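Local coordinates for glucose-1-phosphate thymidylyltransferase (Bacillus anthracis, PDB 4ECM), which catalyses the transfer of a thymidylyl group to glucose 1-phosphate, giving dTDP-glucose and pyrophosphate, an early step in the synthesis of dTDP-L-rhamnose, at residues G27-G32 with Y59-K64; T100-D105 with L114-D119; V168-I171 with I177-E180; Y196-K201 with L217-I222. All coordinates share one frame; numbering follows the deposited sequence. Where two conformers were deposited one is given.

Contact 1 (G27-G32 with Y59-K64); sequences GIILAG and YHAVYK. With DAU (2'deoxy-thymidine-5'-diphospho-alpha-D-glucose), chain B.
Ile29 of strand 27-30 faces Ala61 of helix 59-64 with their CA atoms 7.0 Å apart; the gap is filled by apolar side chains, and no hydrogen bond crosses it. Most of the contact is made by the longer branch of Ile29. Its CG1 lies anti to the carbonyl carbon (chi1 -56°) and CD1 continues the chain outward, which carries this terminal methyl to the helix. There Ile29 CD1 meets two neighbouring methyls: it is 3.7 Å from Ala61 CB and 3.6 Å from Val62 CG2. The Ile29 and Val62 side chains cross at about a right angle. CG2 of Ile29, the shorter branch, stands 4.0 Å from Ala61 CB, so the small alanine methyl sits against both arms of the isoleucine.

This is the packing of a helix on the parallel part of the mixed sheet, as in the Rossmann-like nucleotidyltransferase fold: strand 25-30 lies between strands 72-77 and 125-130, and Ala61 also touches Ile129 of the latter. Ile29 reaches Ile73 and Ile75 on its other neighbour. Beyond the strand the chain turns into the nucleotide pocket, where Gly32 N donates to O21 of the thymine base over 2.9 Å, with an N-H...O angle of 144°. Leu30 CB approaches O21 of the base to 3.5 Å, and Gly32 also touches the bound pyrophosphate.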
# COMPACT_ATOMS: atom_id res chain seq x y z
N GLY A 27 -21.86 11.17 13.11
CA GLY A 27 -20.69 11.97 12.76
C GLY A 27 -20.19 11.67 11.34
O GLY A 27 -20.25 10.53 10.88
N ILE A 28 -19.71 12.70 10.66
CA ILE A 28 -19.19 12.59 9.30
C ILE A 28 -17.89 13.37 9.19
O ILE A 28 -17.83 14.53 9.54
CB ILE A 28 -20.19 13.14 8.28
CG1 ILE A 28 -21.51 12.34 8.34
CG2 ILE A 28 -19.60 13.10 6.88
CD1 ILE A 28 -22.64 12.93 7.54
N ILE A 29 -16.82 12.71 8.75
CA ILE A 29 -15.54 13.39 8.52
C ILE A 29 -15.26 13.29 7.03
O ILE A 29 -15.18 12.19 6.48
CB ILE A 29 -14.35 12.78 9.30
CG1 ILE A 29 -14.63 12.74 10.79
CG2 ILE A 29 -13.07 13.62 9.04
CD1 ILE A 29 -13.53 12.06 11.60
N LEU A 30 -15.15 14.44 6.37
CA LEU A 30 -14.89 14.49 4.95
C LEU A 30 -13.39 14.63 4.78
O LEU A 30 -12.81 15.67 5.10
CB LEU A 30 -15.67 15.66 4.30
CG LEU A 30 -17.19 15.55 4.45
CD1 LEU A 30 -17.89 16.66 3.67
CD2 LEU A 30 -17.72 14.16 4.00
N ALA A 31 -12.77 13.56 4.28
CA ALA A 31 -11.32 13.52 4.17
C ALA A 31 -10.85 13.26 2.76
O ALA A 31 -9.78 12.68 2.56
CB ALA A 31 -10.75 12.48 5.15
N GLY A 32 -11.62 13.71 1.77
CA GLY A 32 -11.28 13.52 0.36
C GLY A 32 -10.43 14.65 -0.18
O GLY A 32 -9.61 15.24 0.53
N TYR A 59 -7.06 12.59 13.30
CA TYR A 59 -7.35 12.21 14.68
C TYR A 59 -8.08 13.32 15.42
O TYR A 59 -8.87 13.05 16.31
CB TYR A 59 -6.08 11.88 15.47
CG TYR A 59 -5.56 10.46 15.37
CD1 TYR A 59 -5.77 9.69 14.24
CD2 TYR A 59 -4.78 9.92 16.40
CE1 TYR A 59 -5.26 8.40 14.14
CE2 TYR A 59 -4.26 8.63 16.31
CZ TYR A 59 -4.50 7.88 15.17
OH TYR A 59 -4.01 6.61 15.09
N HIS A 60 -7.79 14.57 15.07
CA HIS A 60 -8.42 15.71 15.74
C HIS A 60 -9.93 15.69 15.56
O HIS A 60 -10.66 15.88 16.52
CB HIS A 60 -7.81 17.04 15.27
CG HIS A 60 -6.37 17.20 15.63
ND1 HIS A 60 -5.95 17.90 16.74
CD2 HIS A 60 -5.25 16.69 15.06
CE1 HIS A 60 -4.63 17.85 16.81
NE2 HIS A 60 -4.18 17.11 15.81
N ALA A 61 -10.39 15.41 14.34
CA ALA A 61 -11.81 15.38 14.04
C ALA A 61 -12.49 14.22 14.76
O ALA A 61 -13.61 14.37 15.31
CB ALA A 61 -12.01 15.28 12.54
N VAL A 62 -11.81 13.08 14.80
CA VAL A 62 -12.33 11.90 15.50
C VAL A 62 -12.51 12.22 17.00
O VAL A 62 -13.57 11.97 17.56
CB VAL A 62 -11.39 10.69 15.31
CG1 VAL A 62 -11.84 9.51 16.18
CG2 VAL A 62 -11.30 10.28 13.80
N TYR A 63 -11.50 12.83 17.62
CA TYR A 63 -11.56 13.15 19.03
C TYR A 63 -12.67 14.18 19.31
O TYR A 63 -13.36 14.07 20.32
CB TYR A 63 -10.21 13.67 19.52
CG TYR A 63 -10.07 13.74 21.04
CD1 TYR A 63 -9.69 12.62 21.77
CD2 TYR A 63 -10.28 14.93 21.74
CE1 TYR A 63 -9.55 12.67 23.15
CE2 TYR A 63 -10.15 14.99 23.12
CZ TYR A 63 -9.78 13.86 23.82
OH TYR A 63 -9.64 13.89 25.19
N LYS A 64 -12.85 15.17 18.42
CA LYS A 64 -13.91 16.16 18.61
C LYS A 64 -15.28 15.48 18.70
O LYS A 64 -16.09 15.83 19.55
CB LYS A 64 -13.96 17.17 17.45
CG LYS A 64 -12.85 18.17 17.42
CD LYS A 64 -12.88 19.13 18.62
CE LYS A 64 -11.71 20.09 18.53
NZ LYS A 64 -11.49 20.85 19.75
O6 DAU B . -12.12 25.60 5.78
C6 DAU B . -13.39 26.26 5.80
C5 DAU B . -13.89 26.43 4.37
O5 DAU B . -13.92 25.14 3.77
C4 DAU B . -15.27 27.09 4.33
O4 DAU B . -15.22 28.41 4.85
C3 DAU B . -15.84 27.15 2.91
O3 DAU B . -17.19 27.66 2.98
C2 DAU B . -15.81 25.73 2.33
O2 DAU B . -16.24 25.74 0.95
C1 DAU B . -14.42 25.12 2.43
O1 DAU B . -13.54 25.83 1.57
P2 DAU B . -12.18 25.15 1.02
O3P DAU B . -11.13 25.11 2.10
O4P DAU B . -11.90 25.77 -0.32
OPP DAU B . -12.65 23.61 0.80
P DAU B . -11.63 22.48 0.28
O1P DAU B . -10.24 22.79 0.78
O2P DAU B . -11.89 22.27 -1.17
O5' DAU B . -12.13 21.17 1.08
C5' DAU B . -11.90 21.09 2.48
C4' DAU B . -12.02 19.68 3.05
O4' DAU B . -13.13 18.94 2.54
C3' DAU B . -10.78 18.85 2.85
O3' DAU B . -10.41 18.39 4.16
C2' DAU B . -11.18 17.69 1.97
C1' DAU B . -12.70 17.68 2.04
N11 DAU B . -13.41 17.57 0.76
C61 DAU B . -13.16 18.55 -0.23
C51 DAU B . -13.52 18.34 -1.55
C5A DAU B . -13.34 19.44 -2.57
C21 DAU B . -13.82 16.29 0.33
O21 DAU B . -13.99 15.34 1.26
N31 DAU B . -14.18 16.04 -0.95
C41 DAU B . -14.05 17.00 -1.91
O41 DAU B . -14.39 16.73 -3.19

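Contact 2 (T100-D105 with L114-D119); sequences TYRVQD and LGLCED. With DAU (2'deoxy-thymidine-5'-diphospho-alpha-D-glucose), chain B.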
# COMPACT_ATOMS: atom_id res chain seq x y z
N THR A 100 -17.41 3.65 9.52
CA THR A 100 -17.97 3.09 8.29
C THR A 100 -17.33 3.94 7.19
O THR A 100 -17.23 5.17 7.34
CB THR A 100 -19.51 3.18 8.28
OG1 THR A 100 -20.03 2.42 9.38
CG2 THR A 100 -20.10 2.62 6.96
N TYR A 101 -16.88 3.31 6.09
CA TYR A 101 -16.18 4.02 5.04
C TYR A 101 -16.84 3.99 3.66
O TYR A 101 -17.38 2.96 3.24
CB TYR A 101 -14.77 3.42 4.86
CG TYR A 101 -13.90 3.42 6.11
CD1 TYR A 101 -13.01 4.46 6.36
CD2 TYR A 101 -13.92 2.36 7.00
CE1 TYR A 101 -12.18 4.46 7.53
CE2 TYR A 101 -13.11 2.34 8.16
CZ TYR A 101 -12.24 3.40 8.41
OH TYR A 101 -11.44 3.37 9.52
N ARG A 102 -16.74 5.11 2.95
CA ARG A 102 -17.21 5.19 1.57
C ARG A 102 -16.23 6.00 0.71
O ARG A 102 -15.61 6.92 1.19
CB ARG A 102 -18.59 5.79 1.47
CG ARG A 102 -19.64 5.02 2.23
CD ARG A 102 -20.99 5.28 1.62
NE ARG A 102 -21.16 4.50 0.39
CZ ARG A 102 -21.97 4.84 -0.61
NH1 ARG A 102 -22.64 5.99 -0.59
NH2 ARG A 102 -22.06 4.04 -1.66
N VAL A 103 -16.14 5.62 -0.56
CA VAL A 103 -15.25 6.23 -1.52
C VAL A 103 -15.90 7.34 -2.35
O VAL A 103 -16.98 7.17 -2.89
CB VAL A 103 -14.72 5.15 -2.53
CG1 VAL A 103 -13.90 5.79 -3.68
CG2 VAL A 103 -13.92 4.08 -1.79
N GLN A 104 -15.20 8.47 -2.45
CA GLN A 104 -15.61 9.57 -3.30
C GLN A 104 -14.70 9.45 -4.52
O GLN A 104 -13.49 9.61 -4.42
CB GLN A 104 -15.42 10.92 -2.60
CG GLN A 104 -15.96 12.07 -3.42
CD GLN A 104 -15.78 13.41 -2.77
OE1 GLN A 104 -14.97 13.58 -1.85
NE2 GLN A 104 -16.55 14.41 -3.26
N ASP A 105 -15.29 9.12 -5.66
CA ASP A 105 -14.54 8.85 -6.90
C ASP A 105 -13.63 9.98 -7.36
O ASP A 105 -12.48 9.75 -7.68
CB ASP A 105 -15.52 8.50 -8.04
CG ASP A 105 -16.20 7.15 -7.83
OD1 ASP A 105 -17.44 7.06 -8.03
OD2 ASP A 105 -15.48 6.19 -7.45
N LEU A 114 -20.65 14.71 1.02
CA LEU A 114 -21.69 14.57 2.04
C LEU A 114 -22.85 13.74 1.52
O LEU A 114 -23.45 12.97 2.27
CB LEU A 114 -22.18 15.94 2.49
CG LEU A 114 -23.32 15.97 3.51
CD1 LEU A 114 -22.91 15.28 4.79
CD2 LEU A 114 -23.71 17.42 3.79
N GLY A 115 -23.14 13.86 0.23
CA GLY A 115 -24.25 13.12 -0.40
C GLY A 115 -24.14 11.61 -0.28
O GLY A 115 -25.14 10.92 -0.23
N LEU A 116 -22.90 11.10 -0.22
CA LEU A 116 -22.64 9.64 -0.09
C LEU A 116 -23.06 9.08 1.29
O LEU A 116 -23.15 7.86 1.48
CB LEU A 116 -21.14 9.37 -0.27
CG LEU A 116 -20.49 9.91 -1.55
CD1 LEU A 116 -18.97 9.80 -1.47
CD2 LEU A 116 -21.04 9.21 -2.81
N CYS A 117 -23.32 9.98 2.24
CA CYS A 117 -23.67 9.57 3.60
C CYS A 117 -25.17 9.49 3.84
O CYS A 117 -25.60 9.28 4.97
CB CYS A 117 -23.07 10.58 4.58
SG CYS A 117 -21.34 10.93 4.36
N GLU A 118 -25.98 9.66 2.81
CA GLU A 118 -27.44 9.65 2.97
C GLU A 118 -27.99 8.43 3.74
O GLU A 118 -28.66 8.57 4.76
CB GLU A 118 -28.14 9.76 1.59
CG GLU A 118 -29.69 9.78 1.70
CD GLU A 118 -30.41 10.06 0.37
OE1 GLU A 118 -29.75 10.30 -0.66
OE2 GLU A 118 -31.65 10.06 0.38
N ASP A 119 -27.71 7.23 3.23
CA ASP A 119 -28.22 6.00 3.85
C ASP A 119 -27.67 5.78 5.26
O ASP A 119 -28.40 5.35 6.15
CB ASP A 119 -27.90 4.79 2.96
CG ASP A 119 -28.69 4.79 1.64
OD1 ASP A 119 -29.68 5.55 1.50
OD2 ASP A 119 -28.32 4.02 0.73
O6 DAU B . -12.12 25.60 5.78
C6 DAU B . -13.39 26.26 5.80
C5 DAU B . -13.89 26.43 4.37
O5 DAU B . -13.92 25.14 3.77
C4 DAU B . -15.27 27.09 4.33
O4 DAU B . -15.22 28.41 4.85
C3 DAU B . -15.84 27.15 2.91
O3 DAU B . -17.19 27.66 2.98
C2 DAU B . -15.81 25.73 2.33
O2 DAU B . -16.24 25.74 0.95
C1 DAU B . -14.42 25.12 2.43
O1 DAU B . -13.54 25.83 1.57
P2 DAU B . -12.18 25.15 1.02
O3P DAU B . -11.13 25.11 2.10
O4P DAU B . -11.90 25.77 -0.32
OPP DAU B . -12.65 23.61 0.80
P DAU B . -11.63 22.48 0.28
O1P DAU B . -10.24 22.79 0.78
O2P DAU B . -11.89 22.27 -1.17
O5' DAU B . -12.13 21.17 1.08
C5' DAU B . -11.90 21.09 2.48
C4' DAU B . -12.02 19.68 3.05
O4' DAU B . -13.13 18.94 2.54
C3' DAU B . -10.78 18.85 2.85
O3' DAU B . -10.41 18.39 4.16
C2' DAU B . -11.18 17.69 1.97
C1' DAU B . -12.70 17.68 2.04
N11 DAU B . -13.41 17.57 0.76
C61 DAU B . -13.16 18.55 -0.23
C51 DAU B . -13.52 18.34 -1.55
C5A DAU B . -13.34 19.44 -2.57
C21 DAU B . -13.82 16.29 0.33
O21 DAU B . -13.99 15.34 1.26
N31 DAU B . -14.18 16.04 -0.95
C41 DAU B . -14.05 17.00 -1.91
O41 DAU B . -14.39 16.73 -3.19
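Leu116 O receives the NH1 group of Arg102 over 2.8 Å, the bond that ties strand 98-103 to the turn between helices 110-115 and 118-121. The donor lies in the carbonyl plane on a lone pair of the oxygen, with a C=O...N angle of 122°, and the oxygen sits at the guanidinium edge, nearly in its plane. A bend at chi3 (78°) swings the guanidinium round to this position, bringing Arg102 CD to 3.4 Å from Leu116 O as well. The other guanidinium nitrogens turn to a neighbouring subunit: NE bonds to Phe99 O there, and NH2 more weakly to Ser98 OG.

Beside this polar grip Leu116 packs against Val103 and Gln104 through one methyl. Leu116 CD1 stands 3.6 Å from Val103 O and 3.8 Å from Gln104 CA, at the foot of the Gln104 side chain. That side chain leaves with CG anti to the backbone N and runs on extended to the thymine base, where Gln104 OE1 accepts from N31 over 2.7 Å at a nearly straight 169°. The two N-H groups of NE2 are engaged mainly by Gln112 OE1 and Gly109 O, consistent with the weak, bent approach of Gln104 NE2 to O41 of the base at 3.2 Å. The N31-H and the carbonyl of Gly109 settle which end of the amide is oxygen. Gln104 thus reads the N31-H and, weakly, O41, consistent with recognition of a thymine. The Arg102 guanidinium is shared between the turn 115-118 and another subunit, so the segment that leads to Gln104 also lies at a subunit interface.

Contact 3 (V168-I171 with I177-E180); sequences VANI and IEIE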
# COMPACT_ATOMS: atom_id res chain seq x y z
N VAL A 168 -18.29 33.30 3.69
CA VAL A 168 -18.42 34.49 4.55
C VAL A 168 -19.86 34.82 4.87
O VAL A 168 -20.69 34.92 3.98
CB VAL A 168 -17.78 35.72 3.87
CG1 VAL A 168 -18.06 36.99 4.65
CG2 VAL A 168 -16.27 35.50 3.69
N ALA A 169 -20.16 34.99 6.15
CA ALA A 169 -21.52 35.28 6.59
C ALA A 169 -21.73 36.78 6.70
O ALA A 169 -20.95 37.48 7.35
CB ALA A 169 -21.80 34.62 7.95
N ASN A 170 -22.78 37.24 6.05
CA ASN A 170 -23.18 38.64 6.10
C ASN A 170 -24.15 38.73 7.25
O ASN A 170 -25.30 38.28 7.15
CB ASN A 170 -23.85 39.03 4.77
CG ASN A 170 -24.38 40.48 4.77
OD1 ASN A 170 -24.15 41.24 5.71
ND2 ASN A 170 -25.09 40.85 3.70
N ILE A 171 -23.68 39.27 8.37
CA ILE A 171 -24.50 39.39 9.57
C ILE A 171 -24.98 40.82 9.81
O ILE A 171 -24.19 41.75 9.86
CB ILE A 171 -23.72 38.95 10.81
CG1 ILE A 171 -23.32 37.47 10.68
CG2 ILE A 171 -24.56 39.16 12.09
CD1 ILE A 171 -22.60 36.96 11.87
N ILE A 177 -27.83 37.24 6.86
CA ILE A 177 -28.62 37.68 5.70
C ILE A 177 -28.31 36.76 4.53
O ILE A 177 -29.22 36.35 3.83
CB ILE A 177 -28.33 39.14 5.33
CG1 ILE A 177 -28.58 40.05 6.53
CG2 ILE A 177 -29.17 39.57 4.11
CD1 ILE A 177 -30.00 39.93 7.13
N GLU A 178 -27.04 36.44 4.34
CA GLU A 178 -26.61 35.53 3.28
C GLU A 178 -25.17 35.09 3.50
O GLU A 178 -24.42 35.73 4.23
CB GLU A 178 -26.81 36.16 1.88
CG GLU A 178 -26.12 37.50 1.63
CD GLU A 178 -24.60 37.39 1.49
OE1 GLU A 178 -23.97 38.38 1.06
OE2 GLU A 178 -24.05 36.32 1.78
N ILE A 179 -24.81 33.97 2.89
CA ILE A 179 -23.46 33.47 2.96
C ILE A 179 -22.94 33.52 1.53
O ILE A 179 -23.67 33.24 0.59
CB ILE A 179 -23.38 32.04 3.50
CG1 ILE A 179 -23.91 31.99 4.93
CG2 ILE A 179 -21.94 31.55 3.47
CD1 ILE A 179 -24.11 30.57 5.45
N GLU A 180 -21.69 33.92 1.37
CA GLU A 180 -21.07 34.00 0.06
C GLU A 180 -19.73 33.24 0.08
O GLU A 180 -18.90 33.44 0.97
CB GLU A 180 -20.91 35.48 -0.32
CG GLU A 180 -20.32 35.72 -1.69
CD GLU A 180 -20.30 37.21 -2.08
OE1 GLU A 180 -20.70 38.09 -1.26
OE2 GLU A 180 -19.86 37.49 -3.23
O HOH W 1 -21.68 37.35 2.76
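Val168 and Glu180 form a hydrogen-bonded antiparallel pair in the beta hairpin of strands 167-172 and 175-181, whose short segments run 4.8 Å apart at closest approach. Val168 N donates to Glu180 O over 2.8 Å, and Glu180 N returns a bond to Val168 O. Towards the hairpin turn, Asn170 N donates to Glu178 O over 2.9 Å, and Ile177 N meets Asn170 O at 2.8 Å.

The opposite faces of the hairpin differ. The one that carries Val168, Asn170, Glu178 and Glu180 is mixed: Val168 is buried against Pro163 and Pro183, while the other three make a polar, more open region. Beyond their backbone bond, the side chains of Asn170 and Glu178 meet only by packing. In one of the two conformers of Glu178, with CG between the backbone N and the carbonyl carbon (chi1 56°), a bend at chi2 turns the carboxylate toward Asn170, and a water bridges it to Val168 O. Ile177, at the exposed end, rests its CB against Asn170 while the rest of its side chain leads away.

The tightly packed face carries Ala169 and Ile179, a non-hydrogen-bonded pair with CA atoms 4.5 Å apart. Both side chains are buried against Val192 of strand 190-198, and Ile179 reaches on to Thr220 and Asn223 of helix 219-228. Ile179 CG2, set anti to the backbone N by a chi1 of -62°, lies 3.6 Å from Val168 O, and Ile179 CA makes a CA-H...O contact of 3.3 Å to Val168 O.

Contact 4 (Y196-K201 with L217-I222); sequences YLYDSK and LEITDI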
# COMPACT_ATOMS: atom_id res chain seq x y z
N TYR A 196 -20.31 21.65 10.38
CA TYR A 196 -21.71 21.84 10.05
C TYR A 196 -22.62 20.88 10.82
O TYR A 196 -22.30 19.70 10.99
CB TYR A 196 -21.92 21.61 8.55
CG TYR A 196 -20.93 22.37 7.69
CD1 TYR A 196 -21.06 23.74 7.50
CD2 TYR A 196 -19.89 21.72 7.06
CE1 TYR A 196 -20.15 24.44 6.72
CE2 TYR A 196 -18.98 22.42 6.28
CZ TYR A 196 -19.11 23.76 6.11
OH TYR A 196 -18.20 24.45 5.34
N LEU A 197 -23.75 21.39 11.31
CA LEU A 197 -24.71 20.56 11.99
C LEU A 197 -25.97 20.60 11.15
O LEU A 197 -26.51 21.69 10.91
CB LEU A 197 -24.94 21.01 13.44
CG LEU A 197 -23.70 21.03 14.35
CD1 LEU A 197 -22.89 22.33 14.17
CD2 LEU A 197 -24.05 20.88 15.80
N TYR A 198 -26.41 19.43 10.68
CA TYR A 198 -27.58 19.30 9.78
C TYR A 198 -28.62 18.26 10.21
O TYR A 198 -28.29 17.29 10.90
CB TYR A 198 -27.16 18.88 8.37
CG TYR A 198 -26.26 19.83 7.62
CD1 TYR A 198 -26.64 21.14 7.39
CD2 TYR A 198 -25.07 19.38 7.06
CE1 TYR A 198 -25.83 22.01 6.68
CE2 TYR A 198 -24.24 20.26 6.32
CZ TYR A 198 -24.63 21.57 6.15
OH TYR A 198 -23.85 22.46 5.44
N ASP A 199 -29.87 18.48 9.80
CA ASP A 199 -30.89 17.47 9.97
C ASP A 199 -30.88 16.66 8.67
O ASP A 199 -30.18 17.01 7.72
CB ASP A 199 -32.28 18.04 10.32
CG ASP A 199 -32.90 18.91 9.23
OD1 ASP A 199 -32.36 18.97 8.11
OD2 ASP A 199 -33.95 19.52 9.51
N SER A 200 -31.65 15.59 8.61
CA SER A 200 -31.62 14.69 7.45
C SER A 200 -32.19 15.29 6.16
O SER A 200 -32.08 14.67 5.11
CB SER A 200 -32.36 13.40 7.78
OG SER A 200 -33.73 13.67 8.01
N LYS A 201 -32.75 16.49 6.21
CA LYS A 201 -33.31 17.10 5.01
C LYS A 201 -32.24 17.57 4.03
O LYS A 201 -32.54 17.82 2.87
CB LYS A 201 -34.23 18.28 5.38
CG LYS A 201 -35.48 17.84 6.16
CD LYS A 201 -36.50 18.98 6.30
CE LYS A 201 -37.78 18.50 7.01
NZ LYS A 201 -38.75 19.62 7.31
N LEU A 217 -20.02 21.07 -6.18
CA LEU A 217 -21.30 21.20 -5.50
C LEU A 217 -20.91 21.95 -4.24
O LEU A 217 -20.09 21.43 -3.45
CB LEU A 217 -21.88 19.80 -5.19
CG LEU A 217 -22.49 18.99 -6.36
CD1 LEU A 217 -21.62 18.98 -7.62
CD2 LEU A 217 -22.83 17.56 -5.92
N GLU A 218 -21.45 23.16 -4.05
CA GLU A 218 -21.01 24.02 -2.92
C GLU A 218 -21.78 23.90 -1.60
O GLU A 218 -23.00 24.02 -1.57
CB GLU A 218 -21.00 25.49 -3.34
CG GLU A 218 -20.08 25.83 -4.52
CD GLU A 218 -18.60 25.79 -4.19
OE1 GLU A 218 -18.24 25.52 -3.01
OE2 GLU A 218 -17.79 26.03 -5.10
N ILE A 219 -21.05 23.71 -0.50
CA ILE A 219 -21.67 23.61 0.82
C ILE A 219 -22.37 24.93 1.17
O ILE A 219 -23.40 24.93 1.87
CB ILE A 219 -20.66 23.21 1.95
CG1 ILE A 219 -21.39 22.62 3.15
CG2 ILE A 219 -19.81 24.38 2.38
CD1 ILE A 219 -22.13 21.29 2.85
N THR A 220 -21.84 26.05 0.68
CA THR A 220 -22.47 27.36 0.92
C THR A 220 -23.92 27.39 0.36
O THR A 220 -24.83 27.94 0.99
CB THR A 220 -21.62 28.51 0.38
OG1 THR A 220 -20.45 28.65 1.20
CG2 THR A 220 -22.40 29.83 0.38
N ASP A 221 -24.14 26.75 -0.79
CA ASP A 221 -25.50 26.69 -1.37
C ASP A 221 -26.47 25.97 -0.43
O ASP A 221 -27.63 26.38 -0.28
CB ASP A 221 -25.48 26.00 -2.73
CG ASP A 221 -24.66 26.75 -3.75
OD1 ASP A 221 -24.48 27.99 -3.59
OD2 ASP A 221 -24.20 26.12 -4.72
N ILE A 222 -25.99 24.91 0.20
CA ILE A 222 -26.79 24.16 1.16
C ILE A 222 -27.11 25.03 2.37
O ILE A 222 -28.25 25.08 2.83
CB ILE A 222 -26.04 22.91 1.65
CG1 ILE A 222 -25.97 21.87 0.53
CG2 ILE A 222 -26.71 22.31 2.89
CD1 ILE A 222 -25.02 20.70 0.87
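Ile219, in the first turn of helix 219-228, pushes its branched side chain against two tyrosines of strand 196-198, Tyr196 and Tyr198, whose side chains extend from the same side of the strand. Ile219 CG1 lies over one face of the Tyr196 ring, 4.0 Å from the centroid and 15° off the normal, a CH-pi contact placed slightly toward the hydroxyl end. With CG1 anti to the backbone N (chi1 -159°), CG2 is left between the N and the carbonyl carbon, from where Ile219 CG2 comes to 3.4 Å from Tyr196 OH. Ile219 CD1 goes the other way, to 3.3 Å from Tyr198 OH. CG1, CG2 and CD1 together fill the hollow between the two phenol ends, with CG1 shared by both tyrosines, one ring met over its face and the other obliquely.

One turn further along the helix, Ile222 supplies a second bump. Ile222 CG2 stands 3.9 Å from Tyr198 CE1, and the two side chains cross at about a right angle. Tyr198 is therefore touched near its outer end by both isoleucines, while its hydroxyl bonds to Asn223 OD1 of the same helix, which gives the buried hydroxyl a polar partner. Tyr226, still further along, meets the same ring with its plane nearly parallel.

Strand 190-198 pairs with strand 125-130 in the central sheet, so helix 219-228 covers the sheet here, beside the sugar nucleotide pocket: Thr220, which touches the ligand, points away from the tyrosines, in a helix-on-sheet packing of the nucleotidyltransferase fold that borders the substrate site.

In the fold
The contacts follow one another along the chain, each closing before the next opens, and all reach the same mixed sheet. Contacts 1 and 2 have centres about 14 Å apart and touch where Ile28 packs on Leu114 and Cys117; both meet the sugar nucleotide at its thymine end. Leu114 also reaches Tyr198 and Ile219, joining contact 2 to contact 4, again about 14 Å between centres. Contact 4 meets contact 3 through Thr220 and Ile179, about 15 Å between centres. Contacts 2 and 3 are furthest apart, about 28 Å between centres. A chain of packing therefore runs from the base-binding part of the sheet to the outlying hairpin, alongside the bound dTDP-glucose.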